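PDB 2NRH: transcriptional activator, putative, Baf family from Campylobacter jejuni, which probably phosphorylates pantothenate at the expense of ATP, the first step of coenzyme A biosynthesis, as a homodimeric type III pantothenate kinase of the actin-like ATPase superfamily. Local coordinates for residues B[42-45]-B[46-49]; B[68-71]-B[72-75]; B[154-157]-B[158-162]; B[194-197]-B[198-201]. The protein carries 2 engineered substitutions. All blocks are in the same frame, centred on the assembly; numbering follows the deposited sequence.

Contact 1: residues B[42-45]-B[46-49]; sequences NVNE and HLKE
The side-chain amide of N44 and the imidazole of H46 stand almost perpendicular, their planes 86° apart, with N44 OD1 oblique to the ring and 3.0 Å from H46 CB. L47 packs against the same amide, its CG 3.6 Å from both N44 CG and N44 ND2. These residues form the turn that leads from strand 38-42 into helix 48-53, and the turn opens with an Asx turn: N42 OD1 accepts from N44 N from above its carbonyl plane. With CG of N44 anti to the backbone N (chi1 -169°), OD1 meets the amide N of H46 in the carbonyl plane at 2.8 Å, although the N-H is bent. N44 O is gripped twice, by N42 ND2 at 2.9 Å and by L47 N at 3.1 Å, from opposite faces of its plane. N44 ND2 donates to O of G9, one of the predicted ATP-binding residues, while L47 also packs on I26, F29 and L30 of helix 26-30. On the solvent side the side chains of E45 and K48 run alongside each other in a long salt bridge, E45 OE2 to K48 NZ 3.7 Å. One water accepts from N42 ND2 at 3.0 Å and, weakly, from K48 NZ.

Contact 2: residues B[68-71]-B[72-75]; sequences TIYQ and GLGI
Y70 and L73 close a type II beta turn through a weak backbone hydrogen bond, L73 N to Y70 O at 3.4 Å. G72 takes the third position of this turn with positive phi (66°). A second polar contact lies just upstream: T68 OG1 accepts from Y70 N at 3.2 Å, an ST turn, and the same oxygen is hydrogen-bonded to H106 ND1 of strand 105-113. Two turns thus follow each other in the loop before helix 75-81, whose N-cap position is G74.

The apolar contacts all involve L73. Its CD1 makes a CH-pi contact over one face of the Y70 ring, 4.2 Å from the centroid and 10° off the ring normal, while Y70 CD2 lies 4.0 Å from L73 CB. With CG anti to the backbone N (chi1 -175°), the Y70 ring lies on the side of L73. L73 also packs on F66 and H106.

Y70, G74 and I75 belong to the predicted substrate site, and Y70 OH is hydrogen-bonded to NH1 of R77, another residue of that site. The second subunit packs here too, its A149 on Y70 and its K145 on Q71. The other methyl of L73, CD2, rests against T68, 3.7 Å from OG1 and 3.9 Å from CG2.

Contact 3: residues B[154-157]-B[158-162]; sequences VFKG and IYLLI
K156 O and L160 N make the shortest of four successive helical hydrogen bonds, 2.8 Å, with Y159 N to F155 O close behind at 2.9 Å. L161 N to G157 O is 3.1 Å and I158 N to V154 O is 3.2 Å. The side chains gather round these acceptors: L160 CG stands 3.4 Å from K156 O, and L161 CD1 comes to 3.3 Å from G157 O. Farther out, V154 CG1 meets I158 CD1 at 4.2 Å, a pair one turn apart on the same flank. I158 reaches it because CG1 lies beside the backbone N (chi1 -60°), which carries CD1 back past V154 O.

The ammonium of K156 forms a salt bridge with D164 of the second subunit, while L161 packs on G157 of that subunit and K156 on its L161. This part of helix 146-165 therefore lies in the dimer interface. Within its own subunit, I158 and L161 pack on L112 of strand 105-113, V154 faces Y118 and Y122 of helix 115-125, and I162 covers L171 and F173 of strand 171-174. F155 meets F180 of helix 178-182 edge to face, and Y159 stacks with F185 in the loop beyond.

Contact 4: residues B[194-197]-B[198-201]; sequences LIFR and GMKK
M199 SD lies beside the F196 ring, a Met-aromatic contact on one flank of helix 194-204. The sulfur is 4.8 Å from the ring centroid and 59° off the normal, hence oblique, and its nearest ring atom is F196 CD1 at 3.8 Å. The two side chains lie alongside each other, pointing the same way. I195 joins from the preceding turn, its CG2 4.3 Å from M199 SD. M199 has CG beside the backbone N (chi1 -56°), which sets that methylene over I195 O at 3.4 Å, and the bend at chi3 (72°) turns CE aside from the line of the side chain.

Four helical hydrogen bonds hold this frame. M199 N to I195 O is 2.9 Å, and K200 N to F196 O is 2.8 Å. K201 N to R197 O is likewise 2.8 Å and G198 N to L194 O 3.2 Å, so each residue from G198 to K201 donates to the carbonyl four positions earlier.

The polar ends of K201 and R197 turn to other parts of the subunit. K201 NZ donates to Y82 O and makes a cation-pi contact with Y82, whereas R197 has a long, weak ion pair with D191. F196 is buried against L5 and D7 of strand 4-8 and N14 and L16 of strand 12-16. I195 packs on D7 and on A79 and A80 of helix 75-81, so helix 194-204 packs on both strands 4-8 and 12-16 and helix 75-81.

Overall arrangement
Contacts 1 and 2 touch where V43 CG1 packs on I75 CG2 at 4.0 Å, although their centres are about 17 Å apart; the turn after strand 38-42 thus meets the start of helix 75-81, which carries the predicted proton acceptor D76. Contact 4 approaches the same region, its nearest atoms about 7 Å from contact 1 and about 6 Å from contact 2. There the I195 side chain is about 4 Å from those of D7, of the predicted ATP site, and D91, of the predicted potassium site. Contact 3 lies across the chain's centre from contacts 1 and 4. Contacts 2 and 3 both touch the second subunit, their centres about 24 Å apart.

Contact 1: residues B[42-45]-B[46-49]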
ATOM      1  N   ASN B  42       8.985  22.676  -8.559  1.00 47.09           N
ATOM      2  CA  ASN B  42       8.080  21.961  -9.461  1.00 46.15           C
ATOM      3  C   ASN B  42       8.558  20.524  -9.681  1.00 44.61           C
ATOM      4  O   ASN B  42       9.730  20.314  -9.931  1.00 42.20           O
ATOM      5  CB  ASN B  42       7.970  22.733 -10.798  1.00 45.99           C
ATOM      6  CG  ASN B  42       7.304  21.915 -11.869  1.00 46.97           C
ATOM      7  OD1 ASN B  42       6.175  21.445 -11.689  1.00 47.57           O
ATOM      8  ND2 ASN B  42       7.990  21.737 -12.998  1.00 45.26           N
ATOM      9  N   VAL B  43       7.644  19.556  -9.545  1.00 44.77           N
ATOM     10  CA  VAL B  43       7.916  18.148  -9.887  1.00 44.94           C
ATOM     11  C   VAL B  43       7.142  17.748 -11.138  1.00 45.58           C
ATOM     12  O   VAL B  43       7.271  16.670 -11.633  1.00 46.16           O
ATOM     13  CB  VAL B  43       7.579  17.118  -8.712  1.00 45.41           C
ATOM     14  CG1 VAL B  43       8.430  17.400  -7.493  1.00 41.90           C
ATOM     15  CG2 VAL B  43       6.062  17.075  -8.392  1.00 44.30           C
ATOM     16  N   ASN B  44       6.329  18.639 -11.644  1.00 46.54           N
ATOM     17  CA  ASN B  44       5.561  18.335 -12.808  1.00 48.54           C
ATOM     18  C   ASN B  44       6.410  18.486 -14.116  1.00 49.73           C
ATOM     19  O   ASN B  44       6.769  19.594 -14.548  1.00 48.64           O
ATOM     20  CB  ASN B  44       4.313  19.231 -12.819  1.00 47.30           C
ATOM     21  CG  ASN B  44       3.314  18.813 -13.844  1.00 47.11           C
ATOM     22  OD1 ASN B  44       3.677  18.383 -14.952  1.00 48.36           O
ATOM     23  ND2 ASN B  44       2.026  18.938 -13.503  1.00 43.91           N
ATOM     24  N   GLU B  45       6.697  17.374 -14.754  1.00 51.08           N
ATOM     25  CA  GLU B  45       7.591  17.421 -15.901  1.00 53.70           C
ATOM     26  C   GLU B  45       6.907  18.122 -17.068  1.00 53.62           C
ATOM     27  O   GLU B  45       7.564  18.627 -18.011  1.00 53.74           O
ATOM     28  CB  GLU B  45       7.884  16.003 -16.309  1.00 55.57           C
ATOM     29  CG  GLU B  45       8.550  15.174 -15.196  1.00 63.52           C
ATOM     30  CD  GLU B  45      10.012  15.483 -15.108  1.00 72.12           C
ATOM     31  OE1 GLU B  45      10.667  15.499 -16.186  1.00 76.18           O
ATOM     32  OE2 GLU B  45      10.492  15.736 -13.977  1.00 77.50           O
ATOM     33  N   HIS B  46       5.582  18.113 -17.002  1.00 52.06           N
ATOM     34  CA  HIS B  46       4.768  18.613 -18.050  1.00 51.77           C
ATOM     35  C   HIS B  46       4.745  20.138 -18.053  1.00 52.19           C
ATOM     36  O   HIS B  46       4.354  20.732 -19.054  1.00 52.42           O
ATOM     37  CB  HIS B  46       3.363  17.997 -17.945  1.00 50.55           C
ATOM     38  CG  HIS B  46       3.357  16.519 -18.157  1.00 49.63           C
ATOM     39  ND1 HIS B  46       3.595  15.939 -19.384  1.00 51.69           N
ATOM     40  CD2 HIS B  46       3.208  15.498 -17.287  1.00 51.57           C
ATOM     41  CE1 HIS B  46       3.555  14.625 -19.266  1.00 54.73           C
ATOM     42  NE2 HIS B  46       3.349  14.328 -17.995  1.00 50.83           N
ATOM     43  N   LEU B  47       5.158  20.775 -16.958  1.00 52.44           N
ATOM     44  CA  LEU B  47       4.956  22.206 -16.827  1.00 54.04           C
ATOM     45  C   LEU B  47       6.232  22.971 -16.950  1.00 55.04           C
ATOM     46  O   LEU B  47       6.239  24.200 -16.787  1.00 54.76           O
ATOM     47  CB  LEU B  47       4.232  22.611 -15.514  1.00 53.79           C
ATOM     48  CG  LEU B  47       2.824  22.112 -15.113  1.00 55.33           C
ATOM     49  CD1 LEU B  47       2.431  22.684 -13.787  1.00 51.54           C
ATOM     50  CD2 LEU B  47       1.729  22.374 -16.147  1.00 57.43           C
ATOM     51  N   LYS B  48       7.319  22.254 -17.203  1.00 57.14           N
ATOM     52  CA  LYS B  48       8.629  22.880 -17.347  1.00 59.72           C
ATOM     53  C   LYS B  48       8.775  23.987 -18.444  1.00 61.03           C
ATOM     54  O   LYS B  48       9.332  25.042 -18.173  1.00 62.01           O
ATOM     55  CB  LYS B  48       9.708  21.817 -17.441  1.00 60.50           C
ATOM     56  CG  LYS B  48       9.937  21.095 -16.108  1.00 60.30           C
ATOM     57  CD  LYS B  48      11.177  20.220 -16.208  1.00 66.70           C
ATOM     58  CE  LYS B  48      11.280  19.088 -15.119  1.00 67.79           C
ATOM     59  NZ  LYS B  48      10.807  19.384 -13.722  1.00 70.12           N
ATOM     60  N   GLU B  49       8.241  23.760 -19.647  1.00 61.64           N
ATOM     61  CA  GLU B  49       8.223  24.755 -20.722  1.00 62.18           C
ATOM     62  C   GLU B  49       7.385  25.986 -20.334  1.00 61.32           C
ATOM     63  O   GLU B  49       7.774  27.150 -20.511  1.00 59.09           O
ATOM     64  CB  GLU B  49       7.592  24.110 -21.954  1.00 63.41           C
ATOM     65  CG  GLU B  49       8.518  23.906 -23.156  1.00 70.01           C
ATOM     66  CD  GLU B  49       8.249  24.918 -24.291  1.00 77.67           C
ATOM     67  OE1 GLU B  49       8.391  26.146 -24.050  1.00 80.03           O
ATOM     68  OE2 GLU B  49       7.920  24.478 -25.428  1.00 81.21           O
TER
HETATM   69  O   HOH W   1      10.809  22.758 -13.027  1.00 53.11           O

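Contact 2: residues B[68-71]-B[72-75]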
ATOM      1  N   THR B  68      22.479  14.032  -0.058  1.00 49.93           N
ATOM      2  CA  THR B  68      21.768  12.754  -0.409  1.00 50.38           C
ATOM      3  C   THR B  68      22.525  11.998  -1.543  1.00 49.45           C
ATOM      4  O   THR B  68      23.226  12.621  -2.326  1.00 48.62           O
ATOM      5  CB  THR B  68      20.232  13.027  -0.864  1.00 50.10           C
ATOM      6  OG1 THR B  68      19.542  11.782  -1.012  1.00 51.45           O
ATOM      7  CG2 THR B  68      20.152  13.709  -2.189  1.00 49.37           C
ATOM      8  N   ILE B  69      22.375  10.681  -1.644  1.00 50.26           N
ATOM      9  CA  ILE B  69      22.853   9.916  -2.825  1.00 49.81           C
ATOM     10  C   ILE B  69      21.696   9.212  -3.536  1.00 50.74           C
ATOM     11  O   ILE B  69      21.901   8.290  -4.367  1.00 50.69           O
ATOM     12  CB  ILE B  69      23.891   8.811  -2.471  1.00 49.39           C
ATOM     13  CG1 ILE B  69      23.357   7.880  -1.389  1.00 50.10           C
ATOM     14  CG2 ILE B  69      25.261   9.425  -2.156  1.00 51.46           C
ATOM     15  CD1 ILE B  69      24.226   6.672  -1.168  1.00 51.90           C
ATOM     16  N   TYR B  70      20.491   9.574  -3.106  1.00 50.45           N
ATOM     17  CA  TYR B  70      19.242   9.042  -3.619  1.00 50.74           C
ATOM     18  C   TYR B  70      19.069   9.633  -4.980  1.00 50.92           C
ATOM     19  O   TYR B  70      18.839  10.821  -5.102  1.00 50.67           O
ATOM     20  CB  TYR B  70      18.063   9.466  -2.708  1.00 49.82           C
ATOM     21  CG  TYR B  70      16.690   8.879  -3.040  1.00 48.17           C
ATOM     22  CD1 TYR B  70      15.976   8.137  -2.086  1.00 48.55           C
ATOM     23  CD2 TYR B  70      16.098   9.083  -4.293  1.00 45.68           C
ATOM     24  CE1 TYR B  70      14.716   7.616  -2.371  1.00 48.70           C
ATOM     25  CE2 TYR B  70      14.865   8.587  -4.594  1.00 45.89           C
ATOM     26  CZ  TYR B  70      14.162   7.864  -3.636  1.00 49.60           C
ATOM     27  OH  TYR B  70      12.917   7.387  -3.954  1.00 50.88           O
ATOM     28  N   GLN B  71      19.158   8.787  -5.999  1.00 52.81           N
ATOM     29  CA  GLN B  71      19.061   9.236  -7.392  1.00 56.61           C
ATOM     30  C   GLN B  71      17.742   9.944  -7.742  1.00 55.01           C
ATOM     31  O   GLN B  71      16.662   9.404  -7.577  1.00 55.81           O
ATOM     32  CB  GLN B  71      19.243   8.046  -8.343  1.00 56.81           C
ATOM     33  CG  GLN B  71      20.469   7.168  -8.059  1.00 61.49           C
ATOM     34  CD  GLN B  71      20.475   5.901  -8.910  1.00 62.44           C
ATOM     35  OE1 GLN B  71      19.653   5.735  -9.843  1.00 71.61           O
ATOM     36  NE2 GLN B  71      21.396   4.986  -8.595  1.00 70.67           N
ATOM     37  N   GLY B  72      17.842  11.143  -8.247  1.00 54.68           N
ATOM     38  CA  GLY B  72      16.661  11.861  -8.687  1.00 54.58           C
ATOM     39  C   GLY B  72      15.668  12.250  -7.597  1.00 54.01           C
ATOM     40  O   GLY B  72      14.510  12.494  -7.904  1.00 54.94           O
ATOM     41  N   LEU B  73      16.104  12.331  -6.329  1.00 52.66           N
ATOM     42  CA  LEU B  73      15.198  12.725  -5.228  1.00 50.22           C
ATOM     43  C   LEU B  73      14.309  13.938  -5.621  1.00 48.81           C
ATOM     44  O   LEU B  73      14.806  14.908  -6.221  1.00 49.87           O
ATOM     45  CB  LEU B  73      16.026  13.027  -3.987  1.00 50.09           C
ATOM     46  CG  LEU B  73      15.248  13.324  -2.694  1.00 50.18           C
ATOM     47  CD1 LEU B  73      14.189  12.223  -2.343  1.00 44.48           C
ATOM     48  CD2 LEU B  73      16.260  13.494  -1.592  1.00 46.80           C
ATOM     49  N   GLY B  74      13.002  13.877  -5.351  1.00 47.00           N
ATOM     50  CA  GLY B  74      12.094  14.946  -5.770  1.00 44.64           C
ATOM     51  C   GLY B  74      12.361  16.213  -4.978  1.00 45.10           C
ATOM     52  O   GLY B  74      12.633  16.179  -3.764  1.00 43.89           O
ATOM     53  N   ILE B  75      12.310  17.344  -5.667  1.00 45.80           N
ATOM     54  CA  ILE B  75      12.523  18.659  -5.009  1.00 45.87           C
ATOM     55  C   ILE B  75      11.505  18.900  -3.907  1.00 45.53           C
ATOM     56  O   ILE B  75      11.751  19.617  -2.916  1.00 45.81           O
ATOM     57  CB  ILE B  75      12.597  19.845  -6.071  1.00 45.12           C
ATOM     58  CG1 ILE B  75      13.106  21.132  -5.398  1.00 48.07           C
ATOM     59  CG2 ILE B  75      11.250  20.113  -6.745  1.00 43.21           C
ATOM     60  CD1 ILE B  75      14.206  20.896  -4.355  1.00 47.87           C
TER

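Contact 3: residues B[154-157]-B[158-162]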
ATOM      1  N   VAL B 154      -4.290  -0.996   5.728  1.00 51.88           N
ATOM      2  CA  VAL B 154      -3.725   0.248   5.280  1.00 52.81           C
ATOM      3  C   VAL B 154      -3.088   0.963   6.447  1.00 53.57           C
ATOM      4  O   VAL B 154      -1.859   1.206   6.430  1.00 54.42           O
ATOM      5  CB  VAL B 154      -4.800   1.137   4.550  1.00 52.20           C
ATOM      6  CG1 VAL B 154      -4.334   2.568   4.308  1.00 52.77           C
ATOM      7  CG2 VAL B 154      -5.201   0.483   3.267  1.00 52.97           C
ATOM      8  N   PHE B 155      -3.890   1.320   7.444  1.00 53.55           N
ATOM      9  CA  PHE B 155      -3.382   2.262   8.420  1.00 55.61           C
ATOM     10  C   PHE B 155      -2.276   1.671   9.298  1.00 56.25           C
ATOM     11  O   PHE B 155      -1.330   2.373   9.684  1.00 57.30           O
ATOM     12  CB  PHE B 155      -4.484   2.870   9.283  1.00 56.13           C
ATOM     13  CG  PHE B 155      -5.531   3.624   8.515  1.00 58.47           C
ATOM     14  CD1 PHE B 155      -5.235   4.238   7.307  1.00 59.66           C
ATOM     15  CD2 PHE B 155      -6.834   3.728   9.030  1.00 61.25           C
ATOM     16  CE1 PHE B 155      -6.227   4.932   6.591  1.00 64.17           C
ATOM     17  CE2 PHE B 155      -7.836   4.415   8.335  1.00 63.10           C
ATOM     18  CZ  PHE B 155      -7.532   5.030   7.104  1.00 62.92           C
ATOM     19  N   LYS B 156      -2.388   0.387   9.617  1.00 56.94           N
ATOM     20  CA  LYS B 156      -1.363  -0.237  10.444  1.00 57.19           C
ATOM     21  C   LYS B 156      -0.073  -0.499   9.726  1.00 55.88           C
ATOM     22  O   LYS B 156       0.990  -0.440  10.366  1.00 56.79           O
ATOM     23  CB  LYS B 156      -1.831  -1.527  11.131  1.00 57.27           C
ATOM     24  CG  LYS B 156      -1.290  -1.532  12.579  1.00 60.18           C
ATOM     25  CD  LYS B 156      -0.962  -2.864  13.146  1.00 60.91           C
ATOM     26  CE  LYS B 156      -0.617  -2.660  14.611  1.00 64.24           C
ATOM     27  NZ  LYS B 156      -0.609  -3.993  15.344  1.00 68.03           N
ATOM     28  N   GLY B 157      -0.172  -0.822   8.431  1.00 54.88           N
ATOM     29  CA  GLY B 157       0.967  -0.924   7.547  1.00 53.83           C
ATOM     30  C   GLY B 157       1.811   0.344   7.522  1.00 54.20           C
ATOM     31  O   GLY B 157       3.035   0.270   7.602  1.00 54.86           O
ATOM     32  N   ILE B 158       1.160   1.499   7.404  1.00 53.61           N
ATOM     33  CA  ILE B 158       1.825   2.810   7.487  1.00 53.65           C
ATOM     34  C   ILE B 158       2.341   3.096   8.896  1.00 54.20           C
ATOM     35  O   ILE B 158       3.429   3.619   9.043  1.00 54.26           O
ATOM     36  CB  ILE B 158       0.868   4.012   7.075  1.00 53.00           C
ATOM     37  CG1 ILE B 158       0.366   3.883   5.644  1.00 52.04           C
ATOM     38  CG2 ILE B 158       1.563   5.311   7.133  1.00 52.10           C
ATOM     39  CD1 ILE B 158      -0.852   4.699   5.421  1.00 48.84           C
ATOM     40  N   TYR B 159       1.534   2.818   9.921  1.00 54.83           N
ATOM     41  CA  TYR B 159       1.976   2.985  11.295  1.00 55.75           C
ATOM     42  C   TYR B 159       3.266   2.192  11.581  1.00 55.32           C
ATOM     43  O   TYR B 159       4.199   2.725  12.120  1.00 55.27           O
ATOM     44  CB  TYR B 159       0.866   2.610  12.312  1.00 57.56           C
ATOM     45  CG  TYR B 159       1.377   2.643  13.745  1.00 59.78           C
ATOM     46  CD1 TYR B 159       1.392   3.840  14.472  1.00 62.45           C
ATOM     47  CD2 TYR B 159       1.912   1.494  14.355  1.00 62.35           C
ATOM     48  CE1 TYR B 159       1.893   3.891  15.793  1.00 60.59           C
ATOM     49  CE2 TYR B 159       2.438   1.541  15.662  1.00 61.24           C
ATOM     50  CZ  TYR B 159       2.414   2.742  16.370  1.00 61.22           C
ATOM     51  OH  TYR B 159       2.884   2.791  17.678  1.00 62.06           O
ATOM     52  N   LEU B 160       3.323   0.923  11.211  1.00 55.65           N
ATOM     53  CA  LEU B 160       4.517   0.146  11.511  1.00 56.22           C
ATOM     54  C   LEU B 160       5.730   0.528  10.695  1.00 57.36           C
ATOM     55  O   LEU B 160       6.836   0.579  11.254  1.00 58.61           O
ATOM     56  CB  LEU B 160       4.269  -1.367  11.418  1.00 56.53           C
ATOM     57  CG  LEU B 160       3.257  -2.048  12.356  1.00 55.18           C
ATOM     58  CD1 LEU B 160       3.006  -3.466  11.908  1.00 53.11           C
ATOM     59  CD2 LEU B 160       3.776  -1.992  13.788  1.00 51.58           C
ATOM     60  N   LEU B 161       5.560   0.795   9.392  1.00 57.01           N
ATOM     61  CA  LEU B 161       6.679   1.322   8.606  1.00 56.63           C
ATOM     62  C   LEU B 161       7.227   2.595   9.194  1.00 56.96           C
ATOM     63  O   LEU B 161       8.443   2.755   9.276  1.00 57.85           O
ATOM     64  CB  LEU B 161       6.334   1.552   7.137  1.00 55.68           C
ATOM     65  CG  LEU B 161       6.334   0.253   6.366  1.00 55.84           C
ATOM     66  CD1 LEU B 161       5.350   0.407   5.231  1.00 53.00           C
ATOM     67  CD2 LEU B 161       7.771  -0.146   5.896  1.00 51.64           C
ATOM     68  N   ILE B 162       6.371   3.507   9.607  1.00 57.12           N
ATOM     69  CA  ILE B 162       6.921   4.728  10.149  1.00 59.41           C
ATOM     70  C   ILE B 162       7.595   4.558  11.521  1.00 61.26           C
ATOM     71  O   ILE B 162       8.587   5.233  11.793  1.00 60.67           O
ATOM     72  CB  ILE B 162       5.907   5.825  10.238  1.00 59.37           C
ATOM     73  CG1 ILE B 162       5.514   6.300   8.831  1.00 58.45           C
ATOM     74  CG2 ILE B 162       6.440   6.950  11.129  1.00 57.53           C
ATOM     75  CD1 ILE B 162       4.169   6.994   8.834  1.00 60.01           C
TER

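Contact 4: residues B[194-197]-B[198-201]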
ATOM      1  N   LEU B 194       5.490  22.440   5.957  1.00 57.51           N
ATOM      2  CA  LEU B 194       6.893  22.024   5.949  1.00 56.84           C
ATOM      3  C   LEU B 194       7.718  22.474   4.731  1.00 57.07           C
ATOM      4  O   LEU B 194       8.881  22.908   4.859  1.00 58.36           O
ATOM      5  CB  LEU B 194       7.031  20.508   6.079  1.00 55.35           C
ATOM      6  CG  LEU B 194       7.467  19.996   7.420  1.00 54.67           C
ATOM      7  CD1 LEU B 194       8.098  18.653   7.213  1.00 47.37           C
ATOM      8  CD2 LEU B 194       8.478  21.003   8.149  1.00 54.13           C
ATOM      9  N   ILE B 195       7.112  22.329   3.562  1.00 56.12           N
ATOM     10  CA  ILE B 195       7.766  22.534   2.295  1.00 54.64           C
ATOM     11  C   ILE B 195       8.020  24.024   2.144  1.00 54.53           C
ATOM     12  O   ILE B 195       9.115  24.420   1.788  1.00 53.91           O
ATOM     13  CB  ILE B 195       6.899  21.935   1.121  1.00 53.27           C
ATOM     14  CG1 ILE B 195       7.063  20.424   1.083  1.00 53.09           C
ATOM     15  CG2 ILE B 195       7.341  22.439  -0.202  1.00 51.34           C
ATOM     16  CD1 ILE B 195       6.346  19.750  -0.068  1.00 53.89           C
ATOM     17  N   PHE B 196       6.995  24.836   2.401  1.00 54.81           N
ATOM     18  CA  PHE B 196       7.113  26.293   2.291  1.00 54.80           C
ATOM     19  C   PHE B 196       8.125  26.859   3.278  1.00 56.08           C
ATOM     20  O   PHE B 196       8.659  27.946   3.042  1.00 56.80           O
ATOM     21  CB  PHE B 196       5.761  26.974   2.525  1.00 54.55           C
ATOM     22  CG  PHE B 196       4.833  26.897   1.381  1.00 53.26           C
ATOM     23  CD1 PHE B 196       5.207  27.365   0.122  1.00 51.70           C
ATOM     24  CD2 PHE B 196       3.556  26.364   1.554  1.00 56.50           C
ATOM     25  CE1 PHE B 196       4.333  27.285  -0.961  1.00 51.22           C
ATOM     26  CE2 PHE B 196       2.660  26.280   0.479  1.00 54.11           C
ATOM     27  CZ  PHE B 196       3.056  26.747  -0.789  1.00 54.39           C
ATOM     28  N   ARG B 197       8.348  26.164   4.394  1.00 56.68           N
ATOM     29  CA  ARG B 197       9.439  26.495   5.319  1.00 59.05           C
ATOM     30  C   ARG B 197      10.848  26.220   4.720  1.00 58.03           C
ATOM     31  O   ARG B 197      11.759  27.035   4.865  1.00 58.74           O
ATOM     32  CB  ARG B 197       9.286  25.743   6.653  1.00 58.63           C
ATOM     33  CG  ARG B 197       8.078  26.147   7.489  1.00 62.74           C
ATOM     34  CD  ARG B 197       8.161  25.638   8.984  1.00 64.03           C
ATOM     35  NE  ARG B 197       7.617  26.651   9.912  1.00 74.82           N
ATOM     36  CZ  ARG B 197       7.968  26.799  11.198  1.00 77.80           C
ATOM     37  NH1 ARG B 197       8.865  25.993  11.787  1.00 77.00           N
ATOM     38  NH2 ARG B 197       7.400  27.763  11.914  1.00 79.83           N
ATOM     39  N   GLY B 198      11.028  25.078   4.059  1.00 56.59           N
ATOM     40  CA  GLY B 198      12.225  24.840   3.245  1.00 55.39           C
ATOM     41  C   GLY B 198      12.450  25.925   2.212  1.00 54.88           C
ATOM     42  O   GLY B 198      13.563  26.485   2.105  1.00 55.76           O
ATOM     43  N   MET B 199      11.401  26.246   1.448  1.00 54.53           N
ATOM     44  CA  MET B 199      11.453  27.382   0.503  1.00 52.56           C
ATOM     45  C   MET B 199      11.765  28.741   1.184  1.00 55.81           C
ATOM     46  O   MET B 199      12.536  29.542   0.666  1.00 55.56           O
ATOM     47  CB  MET B 199      10.173  27.466  -0.310  1.00 52.10           C
ATOM     48  CG  MET B 199       9.798  26.172  -1.091  1.00 51.09           C
ATOM     49  SD  MET B 199       8.185  26.334  -1.919  1.00 42.89           S
ATOM     50  CE  MET B 199       8.672  27.419  -3.137  1.00 39.53           C
ATOM     51  N   LYS B 200      11.149  28.995   2.337  1.00 58.23           N
ATOM     52  CA  LYS B 200      11.407  30.202   3.111  1.00 60.84           C
ATOM     53  C   LYS B 200      12.893  30.262   3.455  1.00 61.24           C
ATOM     54  O   LYS B 200      13.532  31.299   3.277  1.00 61.69           O
ATOM     55  CB  LYS B 200      10.575  30.200   4.416  1.00 61.28           C
ATOM     56  CG  LYS B 200       9.788  31.487   4.630  1.00 63.85           C
ATOM     57  CD  LYS B 200       8.304  31.197   4.850  1.00 67.74           C
ATOM     58  CE  LYS B 200       7.415  32.447   4.595  1.00 72.12           C
ATOM     59  NZ  LYS B 200       6.105  32.428   5.387  1.00 70.22           N
ATOM     60  N   LYS B 201      13.430  29.135   3.932  1.00 62.22           N
ATOM     61  CA  LYS B 201      14.843  29.017   4.292  1.00 62.34           C
ATOM     62  C   LYS B 201      15.744  29.289   3.130  1.00 62.59           C
ATOM     63  O   LYS B 201      16.777  29.937   3.309  1.00 63.66           O
ATOM     64  CB  LYS B 201      15.170  27.658   4.905  1.00 62.39           C
ATOM     65  CG  LYS B 201      16.658  27.465   5.274  1.00 62.80           C
ATOM     66  CD  LYS B 201      16.926  26.185   6.109  1.00 63.37           C
ATOM     67  CE  LYS B 201      18.375  25.581   5.803  1.00 65.98           C
ATOM     68  NZ  LYS B 201      18.799  24.320   6.572  1.00 65.03           N
TER